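PDB 6I1R: CMP-sialic acid transporter 1 from Zea mays, which transports CMP-sialic acid into the Golgi, probably in exchange for CMP, as a secondary active nucleotide-sugar transporter. Local coordinates for the cytidine-5'-monophosphate site. Coordinates in Å, arbitrary orientation; residue numbers count along the deposited sequence, not the author numbering.

The cytidine-5'-monophosphate site. Residues 38, 42, 45, 79, 82-83, 86, 202, 205-206, 209. With C5P (cytidine-5'-monophosphate), chain B.
Every residue around the nucleotide has helical backbone torsions, so three helices present side chains at roughly one-turn intervals to a CMP that is itself poorly ordered. The cytosine lies among Pro38, Asn86 and Trp209. Trp209, its CG anti to the backbone N (chi1 -168°), turns the face of its indole toward the edge of the base, with the planes inclined at 62° and the cytosine N3 lying 3.4 Å above the indole plane. A wide aromatic surface suits this place because it meets O2, N3 and N4 together. An alanine here would remove that indole and would probably leave the pyrimidine edge less well held. From another helix Asn86, whose CG is also anti to the backbone N, lays its small flat amide over a face of the base near N3, opposite Trp209 and Pro38; OD1 is 3.4 Å from N3, although no hydrogen bond is assigned. Pro38 touches C5 with CB and CG, a rigid apolar ring against an apolar part of the base. At the ribose, the CB of Tyr82 packs against C4' at 3.6 Å, and the 3'-hydroxyl O3' gives a weak hydrogen bond to the backbone O of Ser79 at 3.5 Å. The flat Tyr82 ring offers the phosphate a broad surface, with O1P 3.5 Å above the ring centre; an aromatic face attracts an anion little, so this is probably a fit of shape. Lys45, kinked midway yet reaching nearly its full length, is likely to supply a positive charge, NZ forming a long salt bridge to the phosphate O3P at 4.0 Å. Glu42, one turn earlier, pairs weakly with the same NZ through OE2 at 3.2 Å and probably helps position the amine. That OE2 also lies 3.3 Å from O3P, a closeness of acidic oxygens that the lysine probably offsets, or that a proton on one of them may relieve. The site is a pocket between helices 37-59, 76-92 and 191-216 of the membrane bundle, captured in the outward-facing state.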
loop_
_atom_site.group_PDB
_atom_site.type_symbol
_atom_site.label_atom_id
_atom_site.label_comp_id
_atom_site.label_asym_id
_atom_site.label_seq_id
_atom_site.Cartn_x
_atom_site.Cartn_y
_atom_site.Cartn_z
ATOM N N PRO A 38 -4.931 3.723 13.776
ATOM C CA PRO A 38 -5.352 3.041 15.012
ATOM C C PRO A 38 -5.021 3.842 16.282
ATOM O O PRO A 38 -5.753 3.761 17.266
ATOM C CB PRO A 38 -4.588 1.710 15.022
ATOM C CG PRO A 38 -4.303 1.458 13.570
ATOM C CD PRO A 38 -4.047 2.839 13.007
ATOM N N GLU A 42 -7.942 5.251 18.627
ATOM C CA GLU A 42 -7.972 4.975 20.068
ATOM C C GLU A 42 -8.077 6.292 20.846
ATOM O O GLU A 42 -8.850 6.393 21.802
ATOM C CB GLU A 42 -6.730 4.196 20.508
ATOM C CG GLU A 42 -6.833 2.700 20.271
ATOM C CD GLU A 42 -7.871 1.988 21.123
ATOM O OE1 GLU A 42 -7.508 1.508 22.215
ATOM O OE2 GLU A 42 -9.038 1.914 20.691
ATOM N N LYS A 45 -11.542 7.409 20.945
ATOM C CA LYS A 45 -12.381 6.611 21.852
ATOM C C LYS A 45 -12.059 6.963 23.311
ATOM O O LYS A 45 -12.967 7.088 24.134
ATOM C CB LYS A 45 -12.177 5.113 21.601
ATOM C CG LYS A 45 -12.771 4.594 20.298
ATOM C CD LYS A 45 -11.903 3.582 19.572
ATOM C CE LYS A 45 -12.132 2.150 20.002
ATOM N NZ LYS A 45 -11.608 1.195 18.997
ATOM N N SER A 79 -4.635 -5.227 25.117
ATOM C CA SER A 79 -3.611 -4.507 24.355
ATOM C C SER A 79 -2.392 -5.407 24.106
ATOM O O SER A 79 -1.789 -5.334 23.037
ATOM C CB SER A 79 -3.214 -3.225 25.043
ATOM O OG SER A 79 -4.255 -2.262 24.958
ATOM N N TYR A 82 -3.494 -7.847 21.408
ATOM C CA TYR A 82 -3.603 -7.161 20.116
ATOM C C TYR A 82 -2.208 -6.853 19.555
ATOM O O TYR A 82 -2.015 -6.876 18.338
ATOM C CB TYR A 82 -4.448 -5.888 20.238
ATOM C CG TYR A 82 -5.941 -6.100 20.175
ATOM C CD1 TYR A 82 -6.520 -6.794 19.123
ATOM C CD2 TYR A 82 -6.784 -5.584 21.148
ATOM C CE1 TYR A 82 -7.892 -6.989 19.051
ATOM C CE2 TYR A 82 -8.156 -5.768 21.091
ATOM C CZ TYR A 82 -8.713 -6.472 20.037
ATOM O OH TYR A 82 -10.063 -6.660 19.970
ATOM N N LEU A 83 -1.250 -6.564 20.435
ATOM C CA LEU A 83 0.143 -6.328 20.032
ATOM C C LEU A 83 0.720 -7.606 19.415
ATOM O O LEU A 83 1.299 -7.579 18.328
ATOM C CB LEU A 83 0.955 -5.898 21.259
ATOM C CG LEU A 83 2.445 -5.645 21.019
ATOM C CD1 LEU A 83 2.671 -4.288 20.373
ATOM C CD2 LEU A 83 3.226 -5.747 22.321
ATOM N N ASN A 86 -0.857 -8.431 16.076
ATOM C CA ASN A 86 -0.393 -7.631 14.935
ATOM C C ASN A 86 0.926 -8.201 14.393
ATOM O O ASN A 86 1.171 -8.153 13.186
ATOM C CB ASN A 86 -0.249 -6.149 15.292
ATOM C CG ASN A 86 -0.220 -5.254 14.070
ATOM O OD1 ASN A 86 0.818 -4.694 13.728
ATOM N ND2 ASN A 86 -1.353 -5.130 13.397
ATOM N N GLY A 202 -4.553 1.016 25.434
ATOM C CA GLY A 202 -4.494 0.935 23.976
ATOM C C GLY A 202 -3.695 2.082 23.376
ATOM O O GLY A 202 -2.866 1.866 22.492
ATOM N N PHE A 205 -0.012 1.508 24.247
ATOM C CA PHE A 205 0.618 0.420 23.485
ATOM C C PHE A 205 0.743 0.807 22.004
ATOM O O PHE A 205 1.793 0.576 21.405
ATOM C CB PHE A 205 -0.146 -0.894 23.669
ATOM C CG PHE A 205 0.284 -1.713 24.862
ATOM C CD1 PHE A 205 0.188 -1.205 26.149
ATOM C CD2 PHE A 205 0.782 -2.997 24.697
ATOM C CE1 PHE A 205 0.583 -1.960 27.243
ATOM C CE2 PHE A 205 1.175 -3.752 25.793
ATOM C CZ PHE A 205 1.076 -3.232 27.063
ATOM N N ASN A 206 -0.311 1.383 21.420
ATOM C CA ASN A 206 -0.250 1.917 20.045
ATOM C C ASN A 206 0.971 2.833 19.896
ATOM O O ASN A 206 1.666 2.801 18.878
ATOM C CB ASN A 206 -1.503 2.714 19.663
ATOM C CG ASN A 206 -2.543 1.899 18.923
ATOM O OD1 ASN A 206 -3.563 1.523 19.495
ATOM N ND2 ASN A 206 -2.302 1.638 17.649
ATOM N N TRP A 209 4.326 1.060 20.139
ATOM C CA TRP A 209 4.565 0.376 18.867
ATOM C C TRP A 209 5.293 1.324 17.906
ATOM O O TRP A 209 6.341 0.982 17.354
ATOM C CB TRP A 209 3.245 -0.134 18.272
ATOM C CG TRP A 209 3.412 -1.083 17.125
ATOM C CD1 TRP A 209 4.009 -2.309 17.153
ATOM C CD2 TRP A 209 2.954 -0.892 15.773
ATOM N NE1 TRP A 209 3.966 -2.890 15.914
ATOM C CE2 TRP A 209 3.325 -2.045 15.047
ATOM C CE3 TRP A 209 2.279 0.136 15.107
ATOM C CZ2 TRP A 209 3.039 -2.193 13.690
ATOM C CZ3 TRP A 209 1.997 -0.011 13.766
ATOM C CH2 TRP A 209 2.373 -1.160 13.069
HETATM O O3P C5P B . -8.309 -1.016 19.371
HETATM P P C5P B . -7.164 -1.767 18.735
HETATM O O1P C5P B . -7.481 -3.199 18.378
HETATM O O2P C5P B . -6.440 -1.001 17.654
HETATM O "O5'" C5P B . -6.078 -1.892 19.917
HETATM C "C5'" C5P B . -4.785 -1.306 19.779
HETATM C "C4'" C5P B . -3.719 -2.354 20.073
HETATM O "O4'" C5P B . -3.450 -3.114 18.892
HETATM C "C3'" C5P B . -2.417 -1.709 20.522
HETATM O "O3'" C5P B . -2.124 -2.094 21.871
HETATM C "C2'" C5P B . -1.354 -2.167 19.532
HETATM O "O2'" C5P B . -0.286 -2.890 20.161
HETATM C "C1'" C5P B . -2.065 -3.070 18.535
HETATM N N1 C5P B . -1.913 -2.528 17.183
HETATM C C2 C5P B . -0.651 -2.550 16.555
HETATM N N3 C5P B . -0.504 -2.051 15.308
HETATM C C4 C5P B . -1.562 -1.529 14.653
HETATM C C5 C5P B . -2.812 -1.502 15.260
HETATM C C6 C5P B . -2.968 -2.013 16.542
HETATM O O2 C5P B . 0.335 -3.030 17.155
HETATM N N4 C5P B . -1.406 -1.032 13.402
#